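Local coordinates for protein putative dehydratase (Mesorhizobium loti, PDB 2POZ) that is of unknown function but probably acts as a lyase, perhaps a dehydratase, of the mandelate racemase and muconate lactonizing enzyme family, at residues Ser15-Pro20 and Pro335-Asp340; Tyr11-Gly16 and Val344-Asn349; Ile39-Gly44 and Ala305-Gly310; Asn129-Ala134 and Leu156-Leu161; Ser311-Thr316 and Leu366-Ile371. One frame throughout, in Å; residues are numbered along the deposited sequence.

Interaction 1 (Ser15-Pro20 and Pro335-Asp340); sequences SGRLHP and PAFKAD
The R17 guanidinium lies over one face of the F337 ring, with the two planes 11° apart. Its edge meets the D340 carboxylate, which is nearly coplanar with it. At the edge of the F337 ring sits L18, with L18 CD1 3.8 Å from F337 CD2. R17 CD rests over the F337 face in a CH-pi contact, 3.7 Å from the centroid.

R17 meets D340 in a two-pronged salt bridge. NE of R17 donates to OD2 of D340 at 2.8 Å, and NH2 of R17 to OD1 of D340 at 2.7 Å. Both bonds use syn lone pairs. The backbone N of R17 reaches OD2 of D340 from the anti side, at 3.0 Å. An alanine in place of D340 would probably leave the R17 guanidinium without its counter-charge and free to turn off the ring.

G16 CA packs on D340 CB at 3.6 Å, where a side chain on G16 would clash. The contact is at the surface. It sets a type II' beta turn, S15 to L18, of the capping domain against a 3-10 segment of the barrel domain. This is one contact across the interface of the two-domain enolase superfamily fold.

Interaction 2 (Tyr11-Gly16 and Val344-Asn349); sequences YLLKSG and VEVLEN
L13 points its CD2 methyl at two valines, V346 CG1 at 3.5 Å and V344 CG1 at 4.0 Å. This is part of the seam between the capping domain and the C-terminal domain of the enolase superfamily fold. L13 follows the end of strand 5-12, and both valines belong to the long loop between strands 331-333 and 353-354.

The two side chains of the loop do different work. V344 splits its two methyls between L13 and the K14 backbone. Its CG1 faces L13, while its CG2 packs on the backbone O of K14 at 3.6 Å. V346 is buried deeper. It also touches L22 of strand 21-27, L313 of helix 312-324 and I375 of helix 372-375, so L13 and V346 belong to a larger apolar cluster.

The polar link is made by S15. Its OG stands anti to the backbone N (chi1 -174°) and accepts from V344 N at 2.8 Å in a nearly straight bond (170°). Water 2 is hydrogen-bonded to S15 OG at 2.8 Å and donates to V344 O at 2.9 Å, bridging the hydroxyl to the carbonyl of the same valine.

Interaction 3 (Ile39-Gly44 and Ala305-Gly310); sequences IAYGVG and APHVCG
Y41 packs on C309 along one side of its ring and approaches H307 with its tip. The first of these meetings is the close-packed part of the contact. Y41 CE2 is 3.8 Å from C309 CB, and the backbone O of C309 lies at the ring edge, in plane, 3.7 Å from Y41 CE2. C309 SG makes an oblique sulfur-aromatic contact, 4.8 Å from the ring centroid. A40 adds its methyl against the backbone: A40 CB is 3.6 Å from C309 O and 3.9 Å from G310 CA.

The Y41 and H307 side chains reach toward each other tip to tip. Their rings meet rim to rim without overlap, with planes at 76° and centroids 6.0 Å apart. How near the two tips come in the model is doubtful. The polar ends have partners outside these two segments: Y41 OH with E257 OE2, and H307 ND1 with D280 OD2. On its more open side Y41 remains partly exposed, although the second subunit reaches it. F80 of that subunit meets the Y41 ring edge-to-face, and W81 of that subunit donates from NE1 to Y41 O.

An alanine in place of Y41 would probably open a gap beside C309 and leave E257 without this hydroxyl partner.

The contact joins a capping-domain loop to the loop after barrel strand 303-304. In this superfamily the active site lies where such loops meet at the C-terminal ends of the barrel strands. The H307-D280 pair is consistent with the His-Asp dyad of mandelate racemase relatives.

Interaction 4 (Asn129-Ala134 and Leu156-Leu161); sequences NGWYGA and LKFYPL
W131 and Y132 set two aromatic rings against the strand end at L156 to F158. The indole of W131 has a neighbour on each face. L156 CD2 lies over one face, offset toward the rim. On the opposite face Y132 CD2 sits over the centre, 3.6 Å above the plane. Y132 in turn shows one face to F158: F158 CB lies over it in a CH-pi contact, 3.8 Å from the ring centroid. The Y132 and F158 side chains cross at about a right angle. F158 CB also touches the indole, 3.6 Å from W131 CZ2. The six-membered ring of W131 and the F158 ring meet obliquely, with planes at 58°.

W131 NE1 donates to K157 O at 3.0 Å, but the bond is bent (124°) and weak. NE1 has a second weak acceptor in A128 O.

N129 lies beside K157. A bend at chi3 of K157 (87°) brings its CE to 3.1 Å from N129 ND2. On the other branch, N129 OD1 accepts from G130 N at 2.7 Å and from Y132 OH at 3.0 Å. The tyrosine bond lies in the carbonyl plane and ties the tip of Y132 to its own loop.

The chemistry is divided. The aromatic part packs toward helices 138-144 and 179-196. The polar part leads to carboxylates: K157 NZ forms salt bridges to E231 and E332, and N129 ND2 bonds the same OE2 of E332. This shared oxygen would couple the lysine and the asparagine, and probably steadies both near the C-terminal end of strand 155-158.

Interaction 5 (Ser311-Thr316 and Leu366-Ile371); sequences SSLIET and LGAVLI
The 366-371 loop passes the first turn of helix 312-324, with the CA atoms of L313 and A368 nearest, 6.6 Å apart. The contact is apolar for the most part. L313 has CG anti to its backbone N (chi1 177°), and its two methyls part from there. CD1 of L313 packs on A368 CB at 3.9 Å and lies 4.4 Å from L366 CD1, while CD2 of L313 lies 4.2 Å from L370 CD2.

One turn on, T316 turns its methyl to the loop. T316 CG2 is 3.3 Å from L366 O and 4.1 Å from A368 CB. Its hydroxyl is used inside the helix: T316 OG1 donates to S312 O at 2.9 Å. T316 N reaches the same oxygen from the opposite face of the carbonyl plane. The OG1 bond fixes the rotation of the T316 side chain and turns CG2 to the loop.

S311 is the N-cap, its OG accepting from L313 N.

L313 reaches A34 and E36 of strand 33-37, and L370 touches A34 as well. The start of the helix is therefore packed between the capping-domain sheet and the loop that leads, through the N-cap residue I371, into helix 372-375.

In the fold
Interactions 1, 2, 3 and 5 surround the joint between capping domain and barrel; the spacings given here run between centres. Interactions 1 and 2 share S15 and G16 and lie 9 Å apart, and P20 O probably accepts from L13 N at 2.9 Å. Interaction 1 reaches interaction 3 (12 Å) through H19, which probably bonds A40 O and G42 O. Interactions 2 and 5 (10 Å) are probably joined by E348 N to V369 O, 2.7 Å. Interaction 4 belongs to the barrel domain but touches interaction 1 (15 Å), through A336 and F337 on G130 O; interaction 5 is 25 Å away. Interaction 3, about 5 Å from the chain centre, and interaction 4 probably border the active-site region.

Interaction 1 (Ser15-Pro20 and Pro335-Asp340)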
# COMPACT_ATOMS: atom_id res chain seq x y z
N SER A 15 0.03 21.27 44.90
CA SER A 15 1.20 20.61 45.47
C SER A 15 2.44 21.06 44.72
O SER A 15 2.86 20.42 43.75
CB SER A 15 1.04 19.09 45.36
OG SER A 15 2.09 18.41 46.01
N GLY A 16 3.03 22.16 45.17
CA GLY A 16 4.21 22.68 44.51
C GLY A 16 3.82 23.16 43.13
O GLY A 16 2.81 23.84 42.97
N ARG A 17 4.59 22.78 42.12
CA ARG A 17 4.31 23.19 40.75
C ARG A 17 3.20 22.37 40.09
O ARG A 17 2.79 22.67 38.98
CB ARG A 17 5.58 23.08 39.90
CG ARG A 17 6.00 21.65 39.54
CD ARG A 17 7.42 21.61 38.99
NE ARG A 17 8.42 21.75 40.06
CZ ARG A 17 9.68 22.11 39.87
NH1 ARG A 17 10.14 22.38 38.65
NH2 ARG A 17 10.50 22.19 40.91
N LEU A 18 2.72 21.33 40.77
CA LEU A 18 1.67 20.48 40.20
C LEU A 18 0.30 20.67 40.85
O LEU A 18 0.18 21.24 41.94
CB LEU A 18 2.05 19.00 40.35
CG LEU A 18 3.39 18.50 39.82
CD1 LEU A 18 3.55 17.02 40.15
CD2 LEU A 18 3.47 18.73 38.31
N HIS A 19 -0.74 20.20 40.16
CA HIS A 19 -2.10 20.25 40.67
C HIS A 19 -2.72 18.87 40.49
O HIS A 19 -3.58 18.65 39.63
CB HIS A 19 -2.93 21.34 39.96
CG HIS A 19 -2.76 21.39 38.48
ND1 HIS A 19 -3.22 20.41 37.63
CD2 HIS A 19 -2.23 22.35 37.68
CE1 HIS A 19 -2.98 20.75 36.38
NE2 HIS A 19 -2.37 21.93 36.38
N PRO A 20 -2.27 17.89 41.30
CA PRO A 20 -2.76 16.51 41.27
C PRO A 20 -4.27 16.49 41.48
O PRO A 20 -4.80 17.25 42.30
CB PRO A 20 -2.03 15.85 42.42
CG PRO A 20 -0.76 16.64 42.52
CD PRO A 20 -1.25 18.05 42.35
N PRO A 335 12.24 13.33 41.24
CA PRO A 335 12.61 13.58 42.63
C PRO A 335 12.60 15.05 43.09
O PRO A 335 12.20 15.34 44.22
CB PRO A 335 13.99 12.92 42.75
CG PRO A 335 14.55 13.06 41.38
CD PRO A 335 13.36 12.71 40.50
N ALA A 336 13.00 15.97 42.22
CA ALA A 336 13.05 17.39 42.58
C ALA A 336 11.69 18.00 42.98
O ALA A 336 11.64 18.92 43.80
CB ALA A 336 13.67 18.21 41.43
N PHE A 337 10.61 17.50 42.39
CA PHE A 337 9.27 18.02 42.68
C PHE A 337 8.86 17.88 44.14
O PHE A 337 8.07 18.68 44.66
CB PHE A 337 8.23 17.34 41.79
CG PHE A 337 8.32 17.72 40.34
CD1 PHE A 337 9.46 18.35 39.83
CD2 PHE A 337 7.27 17.45 39.47
CE1 PHE A 337 9.55 18.70 38.49
CE2 PHE A 337 7.35 17.79 38.12
CZ PHE A 337 8.49 18.42 37.63
N LYS A 338 9.38 16.86 44.81
CA LYS A 338 9.05 16.63 46.21
C LYS A 338 9.60 17.73 47.13
O LYS A 338 9.18 17.83 48.28
CB LYS A 338 9.57 15.26 46.65
CG LYS A 338 8.61 14.09 46.39
CD LYS A 338 8.28 13.92 44.92
CE LYS A 338 7.53 12.61 44.66
NZ LYS A 338 6.16 12.57 45.24
N ALA A 339 10.51 18.55 46.62
CA ALA A 339 11.11 19.62 47.41
C ALA A 339 10.45 20.98 47.20
O ALA A 339 10.81 21.96 47.87
CB ALA A 339 12.61 19.72 47.09
N ASP A 340 9.49 21.07 46.28
CA ASP A 340 8.80 22.33 46.03
C ASP A 340 8.15 22.83 47.31
O ASP A 340 7.76 22.04 48.17
CB ASP A 340 7.69 22.14 45.00
CG ASP A 340 8.22 21.95 43.59
OD1 ASP A 340 9.45 21.99 43.40
OD2 ASP A 340 7.38 21.77 42.69
O HOH W 1 5.34 19.19 43.23

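Interaction 2 (Tyr11-Gly16 and Val344-Asn349)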
# COMPACT_ATOMS: atom_id res chain seq x y z
N TYR A 11 -10.58 15.48 44.81
CA TYR A 11 -9.63 16.43 45.37
C TYR A 11 -8.79 17.07 44.27
O TYR A 11 -8.27 16.37 43.40
CB TYR A 11 -8.71 15.69 46.35
CG TYR A 11 -9.45 14.92 47.43
CD1 TYR A 11 -9.71 15.50 48.67
CD2 TYR A 11 -9.92 13.63 47.19
CE1 TYR A 11 -10.43 14.80 49.66
CE2 TYR A 11 -10.64 12.92 48.17
CZ TYR A 11 -10.89 13.52 49.40
OH TYR A 11 -11.60 12.84 50.36
N LEU A 12 -8.68 18.40 44.31
CA LEU A 12 -7.87 19.14 43.35
C LEU A 12 -6.78 19.80 44.19
O LEU A 12 -6.97 20.87 44.75
CB LEU A 12 -8.72 20.19 42.63
CG LEU A 12 -8.01 21.13 41.65
CD1 LEU A 12 -7.17 20.35 40.66
CD2 LEU A 12 -9.06 21.97 40.93
N LEU A 13 -5.64 19.15 44.28
CA LEU A 13 -4.54 19.66 45.08
C LEU A 13 -3.70 20.77 44.48
O LEU A 13 -3.69 21.00 43.27
CB LEU A 13 -3.58 18.53 45.45
CG LEU A 13 -3.89 17.57 46.60
CD1 LEU A 13 -5.15 16.78 46.30
CD2 LEU A 13 -2.71 16.63 46.80
N LYS A 14 -3.01 21.46 45.37
CA LYS A 14 -2.05 22.49 45.02
C LYS A 14 -0.86 21.85 45.69
O LYS A 14 -0.76 21.84 46.91
CB LYS A 14 -2.37 23.84 45.68
CG LYS A 14 -1.35 24.92 45.30
CD LYS A 14 -1.63 26.26 45.98
CE LYS A 14 -1.17 26.26 47.43
NZ LYS A 14 -1.21 27.63 48.02
N SER A 15 0.03 21.27 44.90
CA SER A 15 1.20 20.61 45.47
C SER A 15 2.44 21.06 44.72
O SER A 15 2.86 20.42 43.75
CB SER A 15 1.04 19.09 45.36
OG SER A 15 2.09 18.41 46.01
N GLY A 16 3.03 22.16 45.17
CA GLY A 16 4.21 22.68 44.51
C GLY A 16 3.82 23.16 43.13
O GLY A 16 2.81 23.84 42.97
N VAL A 344 2.66 18.45 48.74
CA VAL A 344 1.76 17.72 49.61
C VAL A 344 1.93 16.21 49.50
O VAL A 344 1.67 15.63 48.44
CB VAL A 344 0.28 18.06 49.30
CG1 VAL A 344 -0.65 17.20 50.16
CG2 VAL A 344 0.03 19.54 49.55
N GLU A 345 2.35 15.58 50.58
CA GLU A 345 2.51 14.13 50.60
C GLU A 345 1.12 13.53 50.81
O GLU A 345 0.51 13.73 51.86
CB GLU A 345 3.44 13.70 51.73
CG GLU A 345 3.66 12.19 51.79
CD GLU A 345 4.10 11.62 50.45
OE1 GLU A 345 5.22 11.97 50.00
OE2 GLU A 345 3.34 10.84 49.85
N VAL A 346 0.62 12.80 49.82
CA VAL A 346 -0.72 12.21 49.92
C VAL A 346 -0.72 10.80 50.52
O VAL A 346 -1.77 10.28 50.89
CB VAL A 346 -1.40 12.14 48.52
CG1 VAL A 346 -1.45 13.52 47.89
CG2 VAL A 346 -0.65 11.17 47.62
N LEU A 347 0.45 10.19 50.63
CA LEU A 347 0.51 8.84 51.17
C LEU A 347 1.17 8.74 52.53
O LEU A 347 2.12 9.47 52.82
CB LEU A 347 1.24 7.90 50.21
CG LEU A 347 0.60 7.70 48.83
CD1 LEU A 347 1.39 6.63 48.08
CD2 LEU A 347 -0.85 7.28 48.99
N GLU A 348 0.68 7.83 53.35
CA GLU A 348 1.24 7.62 54.67
C GLU A 348 2.56 6.87 54.48
O GLU A 348 3.52 7.07 55.23
CB GLU A 348 0.28 6.79 55.52
CG GLU A 348 0.59 6.85 57.00
CD GLU A 348 0.31 8.22 57.57
OE1 GLU A 348 -0.87 8.62 57.60
OE2 GLU A 348 1.28 8.89 57.98
N ASN A 349 2.59 6.03 53.46
CA ASN A 349 3.76 5.22 53.16
C ASN A 349 4.19 5.38 51.70
O ASN A 349 4.07 4.45 50.90
CB ASN A 349 3.43 3.76 53.45
CG ASN A 349 1.95 3.47 53.24
OD1 ASN A 349 1.41 3.67 52.15
ND2 ASN A 349 1.29 3.00 54.30
O HOH W 2 1.61 15.69 45.50

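Interaction 3 (Ile39-Gly44 and Ala305-Gly310)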
# COMPACT_ATOMS: atom_id res chain seq x y z
N ILE A 39 -3.63 14.40 35.09
CA ILE A 39 -3.62 15.78 34.64
C ILE A 39 -3.09 16.70 35.76
O ILE A 39 -3.72 17.68 36.12
CB ILE A 39 -5.02 16.25 34.22
CG1 ILE A 39 -5.70 15.20 33.32
CG2 ILE A 39 -4.93 17.59 33.48
CD1 ILE A 39 -5.06 15.02 31.94
N ALA A 40 -1.92 16.35 36.30
CA ALA A 40 -1.30 17.12 37.38
C ALA A 40 -0.52 18.33 36.86
O ALA A 40 -0.08 19.18 37.63
CB ALA A 40 -0.38 16.21 38.19
N TYR A 41 -0.34 18.40 35.54
CA TYR A 41 0.39 19.52 34.94
C TYR A 41 -0.30 19.94 33.65
O TYR A 41 -1.27 19.31 33.22
CB TYR A 41 1.84 19.12 34.67
CG TYR A 41 1.97 17.86 33.86
CD1 TYR A 41 2.06 17.90 32.47
CD2 TYR A 41 1.91 16.61 34.47
CE1 TYR A 41 2.09 16.74 31.71
CE2 TYR A 41 1.94 15.43 33.73
CZ TYR A 41 2.03 15.51 32.34
OH TYR A 41 2.05 14.36 31.60
N GLY A 42 0.19 21.00 33.04
CA GLY A 42 -0.43 21.49 31.83
C GLY A 42 -1.70 22.22 32.21
O GLY A 42 -1.93 22.52 33.39
N VAL A 43 -2.55 22.51 31.23
CA VAL A 43 -3.79 23.22 31.49
C VAL A 43 -5.02 22.33 31.40
O VAL A 43 -5.33 21.80 30.33
CB VAL A 43 -3.93 24.40 30.51
CG1 VAL A 43 -5.20 25.20 30.81
CG2 VAL A 43 -2.71 25.30 30.61
N GLY A 44 -5.72 22.15 32.52
CA GLY A 44 -6.91 21.31 32.53
C GLY A 44 -7.16 20.56 33.84
O GLY A 44 -7.97 19.64 33.89
N ALA A 305 7.93 2.08 28.90
CA ALA A 305 8.50 3.00 29.88
C ALA A 305 7.32 3.89 30.30
O ALA A 305 7.14 5.00 29.77
CB ALA A 305 9.59 3.84 29.25
N PRO A 306 6.50 3.41 31.25
CA PRO A 306 5.33 4.15 31.73
C PRO A 306 5.62 5.58 32.13
O PRO A 306 6.59 5.85 32.84
CB PRO A 306 4.84 3.32 32.91
CG PRO A 306 5.34 1.93 32.60
CD PRO A 306 6.73 2.23 32.09
N HIS A 307 4.79 6.50 31.67
CA HIS A 307 4.98 7.89 32.04
C HIS A 307 4.22 8.11 33.33
O HIS A 307 3.08 7.65 33.50
CB HIS A 307 4.43 8.82 30.96
CG HIS A 307 4.44 10.26 31.36
ND1 HIS A 307 3.31 10.92 31.79
CD2 HIS A 307 5.46 11.15 31.46
CE1 HIS A 307 3.63 12.16 32.13
NE2 HIS A 307 4.93 12.32 31.94
N VAL A 308 4.85 8.81 34.27
CA VAL A 308 4.21 9.10 35.54
C VAL A 308 4.70 10.42 36.11
O VAL A 308 5.90 10.62 36.28
CB VAL A 308 4.49 7.99 36.58
CG1 VAL A 308 3.84 6.70 36.15
CG2 VAL A 308 5.97 7.77 36.73
N CYS A 309 3.76 11.32 36.36
CA CYS A 309 4.08 12.62 36.94
C CYS A 309 2.87 13.17 37.68
O CYS A 309 2.01 13.82 37.08
CB CYS A 309 4.53 13.61 35.88
SG CYS A 309 5.03 15.21 36.58
N GLY A 310 2.81 12.90 38.98
CA GLY A 310 1.70 13.36 39.80
C GLY A 310 2.11 13.24 41.25
O GLY A 310 3.24 13.55 41.60

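Interaction 4 (Asn129-Ala134 and Leu156-Leu161)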
# COMPACT_ATOMS: atom_id res chain seq x y z
N ASN A 129 13.73 12.73 35.87
CA ASN A 129 13.21 13.81 35.04
C ASN A 129 12.98 14.97 36.01
O ASN A 129 13.11 14.80 37.23
CB ASN A 129 11.88 13.40 34.39
CG ASN A 129 11.53 14.26 33.18
OD1 ASN A 129 12.11 15.32 32.97
ND2 ASN A 129 10.57 13.79 32.38
N GLY A 130 12.63 16.14 35.48
CA GLY A 130 12.36 17.30 36.31
C GLY A 130 13.53 17.89 37.08
O GLY A 130 13.33 18.67 38.02
N TRP A 131 14.75 17.55 36.69
CA TRP A 131 15.95 18.05 37.37
C TRP A 131 16.56 19.29 36.71
O TRP A 131 17.60 19.77 37.16
CB TRP A 131 17.01 16.95 37.43
CG TRP A 131 17.23 16.27 36.09
CD1 TRP A 131 16.53 15.21 35.58
CD2 TRP A 131 18.17 16.65 35.07
NE1 TRP A 131 16.98 14.90 34.31
CE2 TRP A 131 17.98 15.77 33.98
CE3 TRP A 131 19.16 17.64 34.98
CZ2 TRP A 131 18.74 15.86 32.80
CZ3 TRP A 131 19.91 17.73 33.81
CH2 TRP A 131 19.69 16.84 32.74
N TYR A 132 15.91 19.81 35.67
CA TYR A 132 16.42 20.96 34.93
C TYR A 132 15.39 22.09 34.82
O TYR A 132 15.39 22.86 33.87
CB TYR A 132 16.82 20.50 33.52
CG TYR A 132 15.71 19.73 32.84
CD1 TYR A 132 14.79 20.39 32.02
CD2 TYR A 132 15.52 18.37 33.09
CE1 TYR A 132 13.69 19.71 31.48
CE2 TYR A 132 14.42 17.69 32.56
CZ TYR A 132 13.51 18.36 31.76
OH TYR A 132 12.42 17.70 31.25
N GLY A 133 14.53 22.18 35.83
CA GLY A 133 13.47 23.17 35.84
C GLY A 133 13.79 24.63 35.55
O GLY A 133 12.93 25.35 35.05
N ALA A 134 15.01 25.06 35.85
CA ALA A 134 15.40 26.45 35.60
C ALA A 134 16.58 26.57 34.65
O ALA A 134 17.05 27.67 34.36
CB ALA A 134 15.74 27.14 36.94
N LEU A 156 19.00 9.75 32.68
CA LEU A 156 18.36 11.05 32.81
C LEU A 156 17.58 11.44 31.56
O LEU A 156 18.04 11.22 30.44
CB LEU A 156 19.42 12.14 33.05
CG LEU A 156 20.43 11.97 34.19
CD1 LEU A 156 21.53 13.02 34.02
CD2 LEU A 156 19.75 12.11 35.54
N LYS A 157 16.39 12.01 31.75
CA LYS A 157 15.60 12.48 30.62
C LYS A 157 15.46 13.99 30.74
O LYS A 157 15.32 14.52 31.84
CB LYS A 157 14.20 11.86 30.59
CG LYS A 157 13.44 12.24 29.30
CD LYS A 157 12.13 11.48 29.11
CE LYS A 157 10.96 12.17 29.79
NZ LYS A 157 9.70 11.36 29.63
N PHE A 158 15.50 14.69 29.61
CA PHE A 158 15.36 16.14 29.64
C PHE A 158 14.84 16.71 28.32
O PHE A 158 14.98 16.10 27.26
CB PHE A 158 16.69 16.81 30.02
CG PHE A 158 17.82 16.51 29.07
CD1 PHE A 158 18.31 17.49 28.22
CD2 PHE A 158 18.41 15.25 29.05
CE1 PHE A 158 19.36 17.23 27.34
CE2 PHE A 158 19.47 14.97 28.18
CZ PHE A 158 19.95 15.97 27.33
N TYR A 159 14.22 17.88 28.42
CA TYR A 159 13.65 18.61 27.28
C TYR A 159 14.65 19.72 26.98
O TYR A 159 14.81 20.65 27.77
CB TYR A 159 12.29 19.18 27.71
CG TYR A 159 11.60 20.04 26.67
CD1 TYR A 159 11.10 19.49 25.49
CD2 TYR A 159 11.42 21.41 26.89
CE1 TYR A 159 10.43 20.27 24.55
CE2 TYR A 159 10.76 22.21 25.95
CZ TYR A 159 10.26 21.63 24.79
OH TYR A 159 9.58 22.41 23.89
N PRO A 160 15.34 19.65 25.83
CA PRO A 160 16.33 20.67 25.47
C PRO A 160 15.85 21.82 24.61
O PRO A 160 16.65 22.68 24.21
CB PRO A 160 17.38 19.85 24.75
CG PRO A 160 16.52 18.94 23.90
CD PRO A 160 15.42 18.50 24.90
N LEU A 161 14.56 21.87 24.32
CA LEU A 161 14.03 22.92 23.45
C LEU A 161 13.34 24.10 24.13
O LEU A 161 12.74 24.94 23.45
CB LEU A 161 13.07 22.28 22.42
CG LEU A 161 13.56 21.04 21.67
CD1 LEU A 161 12.47 20.54 20.70
CD2 LEU A 161 14.85 21.37 20.90

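Interaction 5 (Ser311-Thr316 and Leu366-Ile371)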
# COMPACT_ATOMS: atom_id res chain seq x y z
N SER A 311 1.20 12.80 42.10
CA SER A 311 1.52 12.65 43.51
C SER A 311 2.06 11.23 43.76
O SER A 311 2.18 10.43 42.83
CB SER A 311 0.27 12.86 44.36
OG SER A 311 -0.59 11.74 44.25
N SER A 312 2.40 10.94 45.01
CA SER A 312 2.90 9.62 45.38
C SER A 312 1.88 8.52 45.04
O SER A 312 2.25 7.36 44.84
CB SER A 312 3.18 9.57 46.89
OG SER A 312 4.19 10.48 47.26
N LEU A 313 0.60 8.88 45.01
CA LEU A 313 -0.43 7.89 44.70
C LEU A 313 -0.27 7.30 43.30
O LEU A 313 -0.11 6.09 43.15
CB LEU A 313 -1.83 8.50 44.85
CG LEU A 313 -3.01 7.58 44.48
CD1 LEU A 313 -2.92 6.28 45.28
CD2 LEU A 313 -4.34 8.28 44.76
N ILE A 314 -0.30 8.13 42.27
CA ILE A 314 -0.16 7.59 40.91
C ILE A 314 1.18 6.89 40.69
O ILE A 314 1.27 5.96 39.90
CB ILE A 314 -0.38 8.67 39.82
CG1 ILE A 314 -0.52 7.98 38.46
CG2 ILE A 314 0.79 9.64 39.79
CD1 ILE A 314 -1.30 8.80 37.44
N GLU A 315 2.22 7.32 41.40
CA GLU A 315 3.52 6.67 41.26
C GLU A 315 3.44 5.26 41.83
O GLU A 315 3.94 4.30 41.24
CB GLU A 315 4.61 7.45 42.02
CG GLU A 315 4.91 8.83 41.46
CD GLU A 315 5.99 9.55 42.24
OE1 GLU A 315 7.06 8.94 42.47
OE2 GLU A 315 5.77 10.72 42.63
N THR A 316 2.81 5.12 42.99
CA THR A 316 2.67 3.82 43.63
C THR A 316 1.77 2.91 42.80
O THR A 316 2.06 1.72 42.64
CB THR A 316 2.10 3.97 45.05
OG1 THR A 316 2.99 4.77 45.82
CG2 THR A 316 1.95 2.60 45.72
N LEU A 366 -3.69 -1.06 45.89
CA LEU A 366 -2.62 -0.28 45.28
C LEU A 366 -1.42 -0.20 46.22
O LEU A 366 -0.34 0.25 45.84
CB LEU A 366 -3.11 1.12 44.92
CG LEU A 366 -4.22 1.17 43.87
CD1 LEU A 366 -4.68 2.61 43.66
CD2 LEU A 366 -3.72 0.57 42.57
N GLY A 367 -1.63 -0.62 47.46
CA GLY A 367 -0.55 -0.58 48.44
C GLY A 367 -0.27 0.83 48.90
O GLY A 367 0.83 1.13 49.37
N ALA A 368 -1.26 1.70 48.76
CA ALA A 368 -1.13 3.10 49.14
C ALA A 368 -2.22 3.54 50.11
O ALA A 368 -3.41 3.33 49.86
CB ALA A 368 -1.19 3.96 47.89
N VAL A 369 -1.81 4.13 51.22
CA VAL A 369 -2.75 4.61 52.23
C VAL A 369 -2.73 6.14 52.23
O VAL A 369 -1.69 6.75 52.48
CB VAL A 369 -2.37 4.10 53.64
CG1 VAL A 369 -3.45 4.49 54.65
CG2 VAL A 369 -2.18 2.59 53.62
N LEU A 370 -3.87 6.75 51.94
CA LEU A 370 -3.98 8.20 51.90
C LEU A 370 -3.90 8.83 53.29
O LEU A 370 -4.27 8.21 54.29
CB LEU A 370 -5.30 8.61 51.25
CG LEU A 370 -5.56 8.30 49.78
CD1 LEU A 370 -7.01 8.59 49.46
CD2 LEU A 370 -4.64 9.13 48.89
N ILE A 371 -3.40 10.06 53.34
CA ILE A 371 -3.33 10.80 54.59
C ILE A 371 -4.46 11.80 54.40
O ILE A 371 -4.28 12.87 53.82
CB ILE A 371 -1.99 11.55 54.75
CG1 ILE A 371 -0.83 10.56 54.69
CG2 ILE A 371 -1.98 12.30 56.08
CD1 ILE A 371 0.54 11.20 54.87